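Local coordinates for D-lactate dehydrogenase (Fermentative) (Pseudomonas aeruginosa, PDB 6ABJ), which probably catalyses, as a tetramer, the NADH-dependent reduction of pyruvate to D-lactate, at residues A66-D70 against S92-H97; L87-A93 against L108-P114; H124-L128 against V307-A313; D157-K161 against M179-E185; M239-L245 against G266-G272. One frame throughout, in Å; residues are numbered along the deposited sequence.

Contact 1. Residues A66-D70 against S92-H97; sequences AFVND and SAGYNH. With ACT (acetate ion), chain D.
Ser92, whose side chain meets Val68 and Phe67 across the contact, holds its OG against Gly94 O at 2.7 Å, in the carbonyl plane. The bond spans Ser92 and Gly94 within the loop 92-97 and fixes the hydroxyl, with Val68 CG1 3.5 Å from Ser92 OG. The CE1 corner of Phe67 comes to 3.9 Å from Ser92 CB, while Val68 CG2 sits over the centre of the Phe67 ring.

His97 gives the largest single share of the contact. Its chi1 of 58° puts CG between the backbone N and the carbonyl carbon and swings the imidazole back over the turn 67-70. One ring face receives Val68 CA in a CH-pi contact, 3.5 Å from the centroid and 18° off the ring normal. Asp70 O lies at the ring edge, 3.2 Å from His97 CD2. Phe67 O is 3.1 Å from His97 NE2, but the angle is too poor for a bond, so shape rather than polar pairing joins the two loops. The type I turn itself is braced by Phe67 N, which donates to Asp70 OD2 at 2.8 Å; Asp70 OD1 is held by Ser23 and Leu50.

Gly94 N donates at 3.0 Å to OXT of an acetate, an ion probably taken up from the crystallisation liquor and also hydrogen-bonded to Tyr116 OH. The NADH-binding Phe314 lies close to Phe67. Paired loops at the carboxyl ends of parallel strands, with a backbone N-H offered to a carboxylate, are consistent with the substrate pocket of D-2-hydroxyacid dehydrogenases.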
# COMPACT_ATOMS: atom_id res chain seq x y z
N ALA B 66 -20.87 -16.40 21.07
CA ALA B 66 -20.56 -16.51 19.64
C ALA B 66 -20.70 -15.17 18.95
O ALA B 66 -21.44 -14.31 19.38
CB ALA B 66 -21.48 -17.50 18.93
N PHE B 67 -19.99 -15.03 17.83
CA PHE B 67 -20.11 -13.86 17.04
C PHE B 67 -20.74 -14.31 15.75
O PHE B 67 -20.96 -15.50 15.54
CB PHE B 67 -18.68 -13.25 16.80
CG PHE B 67 -18.72 -11.86 16.24
CD1 PHE B 67 -19.60 -10.91 16.73
CD2 PHE B 67 -17.86 -11.48 15.23
CE1 PHE B 67 -19.68 -9.64 16.20
CE2 PHE B 67 -17.92 -10.20 14.69
CZ PHE B 67 -18.80 -9.26 15.20
N VAL B 68 -20.98 -13.38 14.84
CA VAL B 68 -21.76 -13.70 13.62
C VAL B 68 -21.10 -14.66 12.59
O VAL B 68 -21.76 -15.18 11.69
CB VAL B 68 -22.20 -12.42 12.87
CG1 VAL B 68 -23.05 -11.54 13.74
CG2 VAL B 68 -20.99 -11.65 12.33
N ASN B 69 -19.83 -14.88 12.73
CA ASN B 69 -19.11 -15.70 11.79
C ASN B 69 -18.97 -17.13 12.34
O ASN B 69 -18.29 -18.00 11.74
CB ASN B 69 -17.73 -15.07 11.51
CG ASN B 69 -16.93 -14.80 12.78
OD1 ASN B 69 -17.49 -14.62 13.85
ND2 ASN B 69 -15.63 -14.78 12.65
N ASP B 70 -19.54 -17.34 13.52
CA ASP B 70 -19.60 -18.68 14.08
C ASP B 70 -20.78 -19.49 13.49
O ASP B 70 -21.84 -18.95 13.14
CB ASP B 70 -19.72 -18.59 15.61
CG ASP B 70 -18.42 -18.15 16.28
OD1 ASP B 70 -17.36 -18.74 15.97
OD2 ASP B 70 -18.46 -17.25 17.15
N SER B 92 -23.42 -9.94 19.42
CA SER B 92 -23.75 -9.26 18.19
C SER B 92 -25.21 -8.91 18.26
O SER B 92 -25.98 -9.51 19.04
CB SER B 92 -23.51 -10.18 16.99
OG SER B 92 -24.33 -11.35 17.00
N ALA B 93 -25.64 -8.01 17.38
CA ALA B 93 -27.05 -7.81 17.16
C ALA B 93 -27.57 -8.87 16.22
O ALA B 93 -28.66 -9.43 16.46
CB ALA B 93 -27.32 -6.41 16.64
N GLY B 94 -26.81 -9.16 15.16
CA GLY B 94 -27.31 -10.05 14.12
C GLY B 94 -27.21 -11.50 14.54
O GLY B 94 -26.40 -11.87 15.40
N TYR B 95 -28.05 -12.32 13.92
CA TYR B 95 -28.16 -13.77 14.26
C TYR B 95 -28.53 -14.65 13.05
O TYR B 95 -29.08 -15.72 13.25
CB TYR B 95 -29.17 -14.00 15.38
CG TYR B 95 -30.46 -13.32 15.19
CD1 TYR B 95 -31.47 -13.86 14.35
CD2 TYR B 95 -30.71 -12.13 15.86
CE1 TYR B 95 -32.66 -13.19 14.18
CE2 TYR B 95 -31.91 -11.46 15.69
CZ TYR B 95 -32.87 -12.01 14.89
OH TYR B 95 -34.01 -11.34 14.77
N ASN B 96 -28.11 -14.23 11.84
CA ASN B 96 -28.44 -14.99 10.61
C ASN B 96 -27.85 -16.37 10.62
O ASN B 96 -28.44 -17.30 10.08
CB ASN B 96 -27.88 -14.28 9.38
CG ASN B 96 -28.65 -13.04 9.01
OD1 ASN B 96 -29.86 -12.94 9.24
ND2 ASN B 96 -27.95 -12.08 8.41
N HIS B 97 -26.65 -16.46 11.16
CA HIS B 97 -25.92 -17.71 11.40
C HIS B 97 -26.57 -18.74 12.36
O HIS B 97 -26.03 -19.86 12.54
CB HIS B 97 -24.52 -17.37 11.92
CG HIS B 97 -24.49 -16.54 13.21
ND1 HIS B 97 -25.24 -15.40 13.42
CD2 HIS B 97 -23.72 -16.68 14.31
CE1 HIS B 97 -24.91 -14.87 14.58
NE2 HIS B 97 -23.99 -15.63 15.14
C ACT D . -23.81 -8.07 13.19
O ACT D . -24.38 -8.54 12.18
OXT ACT D . -24.44 -7.61 14.16
CH3 ACT D . -22.31 -8.07 13.23

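Contact 2. Residues L87-A93 against L108-P114; sequences LVALRSA and LPVVHVP
His112 reaches Ala93 through a straight side-chain bond, ND1 donating to Ala93 O at 2.7 Å with an angle of 164° at the hydrogen. The oxygen lies in the ring plane, and the donor lies in the carbonyl plane on a lone pair, so both flat groups are used in their favoured directions. A chi1 of 81° turns the imidazole toward this carbonyl, while Pro114 CA rests over one ring face. One residue back, Ser92 O accepts from Val113 N at 2.9 Å. Ala93 CA closes the end with a CA-H...O contact to Val113 O.

Regular parallel pairing precedes this polar end: Val88 N to Pro109 O, Val111 N to Val88 O and Leu90 N to Val111 O. Strands 87-90 and 110-111 are the two arms of a right-handed beta-alpha-beta crossover through helix 100-105, at one margin of the parallel sheet of the substrate domain.

Side chains divide between the sheet's faces. Val88 and Val110 share one, where Leu90 CD1 also packs on Val110 CG1 at 3.8 Å. On the other, Ala89 CB meets Val111 CG2 at 3.9 Å. The Leu87 and Pro109 side chains cross at about a right angle, Leu87 CD1 lying 4.0 Å from Pro109 CG.

Beyond this shell, helix 317-335 covers the Ala89 face through Ile331, with Trp334 against Leu87 and Pro109. Arg91 points away, its NH2 hydrogen-bonded to Phe22 O.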
# COMPACT_ATOMS: atom_id res chain seq x y z
N LEU B 87 -26.91 -22.28 27.17
CA LEU B 87 -27.24 -20.98 26.61
C LEU B 87 -26.20 -20.57 25.52
O LEU B 87 -25.01 -20.77 25.71
CB LEU B 87 -27.27 -19.92 27.72
CG LEU B 87 -27.45 -18.46 27.29
CD1 LEU B 87 -28.84 -18.09 26.81
CD2 LEU B 87 -27.05 -17.59 28.45
N VAL B 88 -26.72 -20.01 24.43
CA VAL B 88 -25.89 -19.40 23.40
C VAL B 88 -26.08 -17.90 23.51
O VAL B 88 -27.17 -17.40 23.33
CB VAL B 88 -26.40 -19.84 22.00
CG1 VAL B 88 -25.63 -19.12 20.87
CG2 VAL B 88 -26.28 -21.35 21.83
N ALA B 89 -25.01 -17.18 23.87
CA ALA B 89 -25.05 -15.72 23.98
C ALA B 89 -24.31 -15.17 22.75
O ALA B 89 -23.11 -15.45 22.59
CB ALA B 89 -24.32 -15.25 25.21
N LEU B 90 -25.01 -14.37 21.94
CA LEU B 90 -24.39 -13.75 20.72
C LEU B 90 -23.91 -12.38 21.14
O LEU B 90 -24.71 -11.54 21.63
CB LEU B 90 -25.36 -13.59 19.60
CG LEU B 90 -26.24 -14.77 19.26
CD1 LEU B 90 -27.27 -14.38 18.24
CD2 LEU B 90 -25.39 -15.91 18.76
N ARG B 91 -22.61 -12.13 20.99
CA ARG B 91 -22.06 -10.79 21.26
C ARG B 91 -22.21 -9.92 19.98
O ARG B 91 -21.27 -9.27 19.54
CB ARG B 91 -20.60 -10.83 21.72
CG ARG B 91 -19.64 -11.60 20.84
CD ARG B 91 -18.24 -11.62 21.44
NE ARG B 91 -17.21 -12.11 20.52
CZ ARG B 91 -16.94 -13.40 20.30
NH1 ARG B 91 -17.62 -14.35 20.93
NH2 ARG B 91 -15.98 -13.74 19.45
N SER B 92 -23.42 -9.94 19.42
CA SER B 92 -23.75 -9.26 18.19
C SER B 92 -25.21 -8.91 18.26
O SER B 92 -25.98 -9.51 19.04
CB SER B 92 -23.51 -10.18 16.99
OG SER B 92 -24.33 -11.35 17.00
N ALA B 93 -25.64 -8.01 17.38
CA ALA B 93 -27.05 -7.81 17.16
C ALA B 93 -27.57 -8.87 16.22
O ALA B 93 -28.66 -9.43 16.46
CB ALA B 93 -27.32 -6.41 16.64
N LEU B 108 -32.49 -24.74 23.54
CA LEU B 108 -31.26 -24.00 23.77
C LEU B 108 -31.52 -22.52 23.46
O LEU B 108 -31.61 -22.17 22.29
CB LEU B 108 -30.20 -24.57 22.83
CG LEU B 108 -28.74 -24.24 22.96
CD1 LEU B 108 -28.29 -24.14 24.40
CD2 LEU B 108 -27.95 -25.32 22.23
N PRO B 109 -31.67 -21.66 24.49
CA PRO B 109 -32.10 -20.28 24.26
C PRO B 109 -30.94 -19.44 23.68
O PRO B 109 -29.78 -19.83 23.79
CB PRO B 109 -32.51 -19.78 25.64
CG PRO B 109 -31.83 -20.69 26.62
CD PRO B 109 -31.48 -21.97 25.92
N VAL B 110 -31.31 -18.39 22.98
CA VAL B 110 -30.36 -17.55 22.28
C VAL B 110 -30.63 -16.15 22.74
O VAL B 110 -31.77 -15.71 22.77
CB VAL B 110 -30.56 -17.65 20.75
CG1 VAL B 110 -29.65 -16.64 20.07
CG2 VAL B 110 -30.23 -19.07 20.27
N VAL B 111 -29.60 -15.45 23.16
CA VAL B 111 -29.74 -14.04 23.47
C VAL B 111 -28.77 -13.20 22.60
O VAL B 111 -27.81 -13.73 22.08
CB VAL B 111 -29.49 -13.77 24.96
CG1 VAL B 111 -30.67 -14.37 25.74
CG2 VAL B 111 -28.13 -14.25 25.40
N HIS B 112 -29.03 -11.91 22.51
CA HIS B 112 -28.18 -11.03 21.69
C HIS B 112 -28.17 -9.60 22.19
O HIS B 112 -28.86 -9.24 23.15
CB HIS B 112 -28.71 -11.07 20.27
CG HIS B 112 -29.89 -10.20 20.02
ND1 HIS B 112 -30.11 -9.63 18.78
CD2 HIS B 112 -30.96 -9.89 20.77
CE1 HIS B 112 -31.26 -8.96 18.82
NE2 HIS B 112 -31.78 -9.09 20.02
N VAL B 113 -27.38 -8.76 21.52
CA VAL B 113 -27.31 -7.34 21.77
C VAL B 113 -28.36 -6.68 20.89
O VAL B 113 -28.30 -6.81 19.66
CB VAL B 113 -25.88 -6.83 21.43
CG1 VAL B 113 -25.81 -5.34 21.68
CG2 VAL B 113 -24.87 -7.60 22.27
N PRO B 114 -29.31 -5.91 21.49
CA PRO B 114 -30.40 -5.40 20.68
C PRO B 114 -29.97 -4.33 19.68
O PRO B 114 -30.60 -4.23 18.64
CB PRO B 114 -31.37 -4.80 21.70
CG PRO B 114 -30.59 -4.60 22.95
CD PRO B 114 -29.35 -5.44 22.88

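Contact 3. Residues H124-L128 against V307-A313; sequences HAVGL and VVTAHQA
His124, on the long helix 118-134, meets Thr309 and Ala313 in the loop that follows strand 306-308, an outer strand of the Rossmann-type sheet in the coenzyme domain. The helix thus packs against the sheet at the point where its last strand runs out into the loop beside the NADH site.

Polar bonding is concentrated in one straight link. His124 NE2 donates to Thr309 OG1 at 2.8 Å with an angle of 173°, and the hydroxyl lies within 5° of the imidazole plane. The chi1 of His124, -169°, sets CG opposite its backbone N and carries the ring out from the helix, while Thr309 comes from the opposite direction. The same hydroxyl is also bonded to Asp274, a residue that binds NADH; the carboxylate further takes the backbone N-H groups of Gln312 and Ala313. Thr309 is thus a second-shell residue to the coenzyme site, and His124, behind it, may help to orient its hydroxyl.

Packing over the imidazole forms a second group. Ala313 CA stands over one face in a CH-pi contact, 3.9 Å from the centroid, and Ala313 CB is 3.8 Å from His124 CD2. The Gln312 backbone lies over that face too, near its centre. Gln312 O and Ala313 O in turn accept from Arg134 of a second subunit, tying the loop to the interface with that subunit.

Apolar contact is the third kind, one helical turn on. Leu128 slides past Thr309 in the opposite sense, with Leu128 CD2 4.1 Å from Thr309 CG2, and the same methyl packs on Val307 CG1 at 3.8 Å.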
# COMPACT_ATOMS: atom_id res chain seq x y z
N HIS B 124 -18.57 6.72 12.75
CA HIS B 124 -17.89 5.96 11.75
C HIS B 124 -18.41 6.32 10.35
O HIS B 124 -17.63 6.47 9.44
CB HIS B 124 -18.09 4.50 11.98
CG HIS B 124 -17.19 3.65 11.12
ND1 HIS B 124 -15.88 3.43 11.43
CD2 HIS B 124 -17.44 2.94 10.00
CE1 HIS B 124 -15.33 2.64 10.52
NE2 HIS B 124 -16.26 2.31 9.64
N ALA B 125 -19.73 6.52 10.22
CA ALA B 125 -20.29 6.97 9.00
C ALA B 125 -19.67 8.31 8.61
O ALA B 125 -19.32 8.50 7.44
CB ALA B 125 -21.80 7.05 9.07
N VAL B 126 -19.57 9.25 9.54
CA VAL B 126 -18.98 10.54 9.23
C VAL B 126 -17.50 10.39 8.83
O VAL B 126 -17.01 11.07 7.91
CB VAL B 126 -19.20 11.55 10.38
CG1 VAL B 126 -18.52 12.86 10.09
CG2 VAL B 126 -20.69 11.75 10.63
N GLY B 127 -16.77 9.49 9.48
CA GLY B 127 -15.40 9.25 9.11
C GLY B 127 -15.27 8.73 7.66
O GLY B 127 -14.38 9.14 6.90
N LEU B 128 -16.25 7.93 7.24
CA LEU B 128 -16.21 7.34 5.88
C LEU B 128 -16.46 8.50 4.94
O LEU B 128 -15.83 8.61 3.87
CB LEU B 128 -17.31 6.24 5.72
CG LEU B 128 -16.95 4.87 6.36
CD1 LEU B 128 -18.16 3.92 6.16
CD2 LEU B 128 -15.69 4.28 5.81
N VAL B 307 -14.54 2.99 -0.24
CA VAL B 307 -13.87 2.53 0.99
C VAL B 307 -14.83 1.58 1.69
O VAL B 307 -15.98 1.93 1.90
CB VAL B 307 -13.58 3.74 1.94
CG1 VAL B 307 -13.07 3.25 3.27
CG2 VAL B 307 -12.52 4.67 1.27
N VAL B 308 -14.29 0.43 2.04
CA VAL B 308 -15.04 -0.63 2.74
C VAL B 308 -14.31 -0.91 4.02
O VAL B 308 -13.11 -1.11 4.03
CB VAL B 308 -15.08 -1.92 1.94
CG1 VAL B 308 -15.79 -3.05 2.77
CG2 VAL B 308 -15.76 -1.68 0.62
N THR B 309 -15.07 -0.81 5.15
CA THR B 309 -14.62 -1.27 6.43
C THR B 309 -15.46 -2.50 6.81
O THR B 309 -16.61 -2.61 6.40
CB THR B 309 -14.68 -0.14 7.51
OG1 THR B 309 -15.95 0.46 7.55
CG2 THR B 309 -13.63 1.00 7.18
N ALA B 310 -14.84 -3.41 7.57
CA ALA B 310 -15.36 -4.76 7.72
C ALA B 310 -16.24 -4.88 8.97
O ALA B 310 -15.88 -5.50 9.99
CB ALA B 310 -14.24 -5.80 7.65
N HIS B 311 -17.36 -4.19 8.89
CA HIS B 311 -18.33 -4.01 9.98
C HIS B 311 -17.67 -3.57 11.28
O HIS B 311 -17.65 -4.28 12.32
CB HIS B 311 -19.18 -5.25 10.18
CG HIS B 311 -20.48 -4.94 10.86
ND1 HIS B 311 -21.63 -5.63 10.57
CD2 HIS B 311 -20.83 -3.94 11.71
CE1 HIS B 311 -22.65 -5.06 11.22
NE2 HIS B 311 -22.19 -4.05 11.93
N GLN B 312 -17.02 -2.41 11.15
CA GLN B 312 -16.15 -1.79 12.11
C GLN B 312 -16.82 -0.63 12.83
O GLN B 312 -16.25 -0.04 13.75
CB GLN B 312 -14.91 -1.27 11.29
CG GLN B 312 -13.71 -0.93 12.08
CD GLN B 312 -12.63 -0.25 11.29
OE1 GLN B 312 -12.27 -0.68 10.19
NE2 GLN B 312 -12.06 0.78 11.88
N ALA B 313 -18.02 -0.33 12.49
CA ALA B 313 -18.68 0.90 12.97
C ALA B 313 -18.95 0.93 14.47
O ALA B 313 -18.93 2.00 15.04
CB ALA B 313 -19.99 1.16 12.23

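Contact 4. Residues D157-K161 against M179-E185; sequences DLHGK and MAGFGCE
Phe182 takes Leu158 CD1 over one face of its ring, a CH-pi contact 4.0 Å from the centroid and 20° off the normal. The methyl is offset toward the CD1-CE1 side and also approaches Met179 CE. The imidazole of His159, in contrast, is met at its edge: Phe182 O lies in the ring plane, 3.6 Å from His159 CD2.

Backbone bonds lace the two segments beside these groups. Gly160 N donates to Gly183 O at 2.9 Å, and Glu185 N donates to Lys161 O at 2.8 Å. A water gives one hydrogen to Gly160 O and the other to Glu185 OE1, both at 2.7 Å. Glu185 OE1 is also salt-bridged to Arg162. Each partner is a tight bend: 158-161 is a type II turn, and Gly183, with positive phi, forms the Schellman motif that ends helix 170-181. Glu123 of a second subunit binds the backbone N of Leu158 and His159.

The contact sits at the amino-terminal ends of the two strands of the first beta-alpha-beta unit of the Rossmann domain, where the chain enters strand 162-166 and leaves the helix for strand 185-189, and helix 118-134 covers Leu158 and Phe182.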
# COMPACT_ATOMS: atom_id res chain seq x y z
N ASP B 157 -16.53 21.07 0.13
CA ASP B 157 -16.93 21.50 1.45
C ASP B 157 -18.22 20.74 1.80
O ASP B 157 -19.14 20.65 0.99
CB ASP B 157 -17.30 22.98 1.45
CG ASP B 157 -16.12 23.87 1.24
OD1 ASP B 157 -14.98 23.37 1.14
OD2 ASP B 157 -16.34 25.10 1.17
N LEU B 158 -18.29 20.23 3.03
CA LEU B 158 -19.52 19.72 3.52
C LEU B 158 -20.55 20.83 3.85
O LEU B 158 -21.79 20.67 3.63
CB LEU B 158 -19.28 18.89 4.78
CG LEU B 158 -18.53 17.56 4.60
CD1 LEU B 158 -18.24 16.88 5.90
CD2 LEU B 158 -19.26 16.60 3.64
N HIS B 159 -20.04 21.92 4.38
CA HIS B 159 -20.89 23.10 4.63
C HIS B 159 -21.78 23.41 3.45
O HIS B 159 -21.30 23.57 2.35
CB HIS B 159 -20.01 24.30 5.00
CG HIS B 159 -20.80 25.50 5.38
ND1 HIS B 159 -20.93 26.60 4.56
CD2 HIS B 159 -21.53 25.78 6.49
CE1 HIS B 159 -21.72 27.50 5.13
NE2 HIS B 159 -22.08 27.01 6.30
N GLY B 160 -23.10 23.48 3.66
CA GLY B 160 -24.01 23.88 2.63
C GLY B 160 -24.54 22.71 1.80
O GLY B 160 -25.56 22.85 1.09
N LYS B 161 -23.92 21.53 1.90
CA LYS B 161 -24.37 20.40 1.09
C LYS B 161 -25.64 19.75 1.69
O LYS B 161 -25.91 19.86 2.90
CB LYS B 161 -23.29 19.32 0.95
CG LYS B 161 -22.01 19.76 0.26
CD LYS B 161 -22.32 20.28 -1.15
CE LYS B 161 -21.09 20.71 -1.96
NZ LYS B 161 -20.27 21.70 -1.22
N MET B 179 -24.09 15.88 11.32
CA MET B 179 -23.94 16.52 10.01
C MET B 179 -24.53 17.96 10.02
O MET B 179 -23.99 18.85 9.31
CB MET B 179 -24.56 15.70 8.88
CG MET B 179 -23.94 14.31 8.69
SD MET B 179 -22.14 14.43 8.39
CE MET B 179 -22.13 15.13 6.75
N ALA B 180 -25.58 18.18 10.80
CA ALA B 180 -26.07 19.53 11.05
C ALA B 180 -25.03 20.47 11.60
O ALA B 180 -24.94 21.60 11.17
CB ALA B 180 -27.28 19.50 11.96
N GLY B 181 -24.13 19.98 12.45
CA GLY B 181 -23.02 20.79 12.99
C GLY B 181 -21.96 21.23 12.00
O GLY B 181 -21.26 22.23 12.22
N PHE B 182 -21.87 20.50 10.88
CA PHE B 182 -21.00 20.91 9.78
C PHE B 182 -21.69 22.02 8.95
O PHE B 182 -21.09 22.59 8.05
CB PHE B 182 -20.71 19.70 8.85
CG PHE B 182 -19.67 18.74 9.34
CD1 PHE B 182 -18.34 18.93 9.01
CD2 PHE B 182 -20.03 17.57 9.98
CE1 PHE B 182 -17.37 18.04 9.45
CE2 PHE B 182 -19.03 16.64 10.40
CZ PHE B 182 -17.72 16.87 10.11
N GLY B 183 -22.97 22.34 9.26
CA GLY B 183 -23.69 23.32 8.44
C GLY B 183 -24.29 22.73 7.19
O GLY B 183 -24.48 23.42 6.18
N CYS B 184 -24.55 21.42 7.23
CA CYS B 184 -25.19 20.78 6.10
C CYS B 184 -26.69 21.09 6.20
O CYS B 184 -27.23 21.34 7.28
CB CYS B 184 -24.97 19.29 6.16
SG CYS B 184 -23.23 18.82 6.08
N GLU B 185 -27.34 21.00 5.05
CA GLU B 185 -28.78 21.09 4.98
C GLU B 185 -29.28 19.66 5.05
O GLU B 185 -29.04 18.86 4.11
CB GLU B 185 -29.16 21.72 3.64
CG GLU B 185 -30.67 21.88 3.47
CD GLU B 185 -31.08 22.46 2.14
OE1 GLU B 185 -30.29 22.97 1.33
OE2 GLU B 185 -32.28 22.36 1.91
O HOH W 1 -27.87 24.21 1.21

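Contact 5. Residues M239-L245 against G266-G272; sequences MKPGAML and GQLGYLG
Strands 243-245 and 268-272 run parallel with axes 4.6 Å apart and 23° between their directions. They are neighbours in the Rossmann-fold sheet, linked through helix 256-265 as a right-handed beta-alpha-beta unit. Leu245 N bonds to Tyr270 O at 3.0 Å and Gly272 N to Leu245 O at 2.9 Å. Nearer their start, Ala243 O is gripped twice, by Gly269 N and Tyr270 N, and Gly242 N donates to Gln267 O from the type II turn 240-243.

On one face, Met244 lies obliquely against Tyr270. Its chi3 of -71° bends CE back over the phenol ring, 4.0 Å from the centroid, giving a CH-pi contact, with the sulfur set obliquely in a Met-aromatic arrangement. Tyr270 OH is bonded to Arg135, and Leu132 of helix 118-134 backs both side chains. The other face is aliphatic: Leu245 and Leu271 point the same way side by side, Leu268 CD1 packs 3.8 Å from Leu245 CB, and Leu259 of helix 256-265 covers all three.

Before the strands begin, Gln267 bends at chi2. Its NE2 also serves Leu236 O, and donates across the contact to Met239 O at 2.9 Å from above the carbonyl plane, at a bent 138°.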
# COMPACT_ATOMS: atom_id res chain seq x y z
N MET B 239 -30.71 8.95 -7.86
CA MET B 239 -29.74 9.84 -7.15
C MET B 239 -29.15 10.94 -8.03
O MET B 239 -29.13 10.83 -9.20
CB MET B 239 -28.65 9.01 -6.53
CG MET B 239 -29.19 8.17 -5.42
SD MET B 239 -28.13 7.07 -4.57
CE MET B 239 -26.83 8.22 -4.08
N LYS B 240 -28.65 11.99 -7.40
CA LYS B 240 -27.92 13.08 -8.06
C LYS B 240 -26.57 12.58 -8.62
O LYS B 240 -25.82 11.90 -7.91
CB LYS B 240 -27.67 14.19 -7.05
CG LYS B 240 -26.95 15.43 -7.51
CD LYS B 240 -27.10 16.46 -6.41
CE LYS B 240 -26.77 17.87 -6.83
NZ LYS B 240 -26.75 18.69 -5.58
N PRO B 241 -26.27 12.91 -9.87
CA PRO B 241 -25.04 12.42 -10.47
C PRO B 241 -23.83 12.85 -9.70
O PRO B 241 -23.73 14.00 -9.32
CB PRO B 241 -25.03 13.08 -11.84
CG PRO B 241 -26.53 13.16 -12.20
CD PRO B 241 -27.20 13.47 -10.89
N GLY B 242 -22.97 11.91 -9.39
CA GLY B 242 -21.76 12.23 -8.59
C GLY B 242 -21.96 12.20 -7.10
O GLY B 242 -21.02 12.47 -6.33
N ALA B 243 -23.13 11.76 -6.64
CA ALA B 243 -23.43 11.82 -5.24
C ALA B 243 -22.60 10.77 -4.51
O ALA B 243 -22.05 9.83 -5.11
CB ALA B 243 -24.91 11.58 -4.99
N MET B 244 -22.56 10.92 -3.21
CA MET B 244 -21.93 9.96 -2.30
C MET B 244 -23.01 9.11 -1.60
O MET B 244 -23.95 9.68 -1.05
CB MET B 244 -21.15 10.74 -1.25
CG MET B 244 -20.53 9.89 -0.15
SD MET B 244 -19.59 10.88 1.03
CE MET B 244 -18.18 11.33 0.07
N LEU B 245 -22.77 7.80 -1.51
CA LEU B 245 -23.63 6.89 -0.72
C LEU B 245 -22.84 6.22 0.38
O LEU B 245 -21.76 5.67 0.14
CB LEU B 245 -24.19 5.84 -1.68
CG LEU B 245 -25.10 4.81 -1.03
CD1 LEU B 245 -26.41 5.37 -0.49
CD2 LEU B 245 -25.41 3.71 -2.06
N GLY B 266 -19.84 6.86 -13.39
CA GLY B 266 -19.72 8.14 -12.70
C GLY B 266 -21.05 8.61 -12.11
O GLY B 266 -21.06 9.56 -11.38
N GLN B 267 -22.15 7.91 -12.37
CA GLN B 267 -23.36 8.25 -11.80
C GLN B 267 -23.26 8.30 -10.24
O GLN B 267 -23.80 9.22 -9.61
CB GLN B 267 -24.48 7.26 -12.23
CG GLN B 267 -25.80 7.34 -11.44
CD GLN B 267 -26.53 8.67 -11.51
OE1 GLN B 267 -26.14 9.57 -12.23
NE2 GLN B 267 -27.57 8.82 -10.67
N LEU B 268 -22.67 7.27 -9.66
CA LEU B 268 -22.35 7.31 -8.25
C LEU B 268 -20.91 7.78 -8.12
O LEU B 268 -19.99 7.12 -8.62
CB LEU B 268 -22.56 5.92 -7.61
CG LEU B 268 -22.40 5.85 -6.11
CD1 LEU B 268 -23.46 6.66 -5.37
CD2 LEU B 268 -22.54 4.44 -5.62
N GLY B 269 -20.72 8.88 -7.39
CA GLY B 269 -19.42 9.49 -7.21
C GLY B 269 -18.56 8.83 -6.18
O GLY B 269 -17.34 8.86 -6.28
N TYR B 270 -19.18 8.35 -5.11
CA TYR B 270 -18.44 7.81 -4.00
C TYR B 270 -19.27 6.76 -3.31
O TYR B 270 -20.50 6.85 -3.27
CB TYR B 270 -18.15 8.88 -2.93
CG TYR B 270 -17.54 10.20 -3.37
CD1 TYR B 270 -18.32 11.21 -3.94
CD2 TYR B 270 -16.20 10.47 -3.12
CE1 TYR B 270 -17.76 12.42 -4.30
CE2 TYR B 270 -15.63 11.68 -3.48
CZ TYR B 270 -16.42 12.65 -4.06
OH TYR B 270 -15.85 13.85 -4.42
N LEU B 271 -18.59 5.79 -2.73
CA LEU B 271 -19.24 4.79 -1.88
C LEU B 271 -18.44 4.42 -0.65
O LEU B 271 -17.27 4.06 -0.72
CB LEU B 271 -19.52 3.54 -2.72
CG LEU B 271 -20.20 2.35 -2.00
CD1 LEU B 271 -21.66 2.61 -1.76
CD2 LEU B 271 -19.98 1.07 -2.78
N GLY B 272 -19.13 4.46 0.51
CA GLY B 272 -18.58 4.05 1.78
C GLY B 272 -19.45 2.93 2.33
O GLY B 272 -20.61 3.16 2.56
O HOH W 2 -25.34 9.23 -7.47

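How the contacts relate
Contacts 1 and 2 belong to the substrate domain and share Ser92 and Ala93, strand pairing giving way to shape-fitted loops where the sheet ends; Ala66 pairs with Ala89 and Arg91 between them. Contacts 3, 4 and 5 lie in the coenzyme domain. Contact 3, wholly buried, is joined to contact 5 through Val307 N and Leu271 O of adjacent strands, and to contact 4 through Val126 against Met179 and Phe182. Contacts 2 and 5 are both beta-alpha-beta pairings rich in backbone bonds, whereas contact 3 relies on one side-chain bond. Contact 4, water-bridged and more open, lies farthest from the chain's centre, yet it and contact 3 both touch the second subunit.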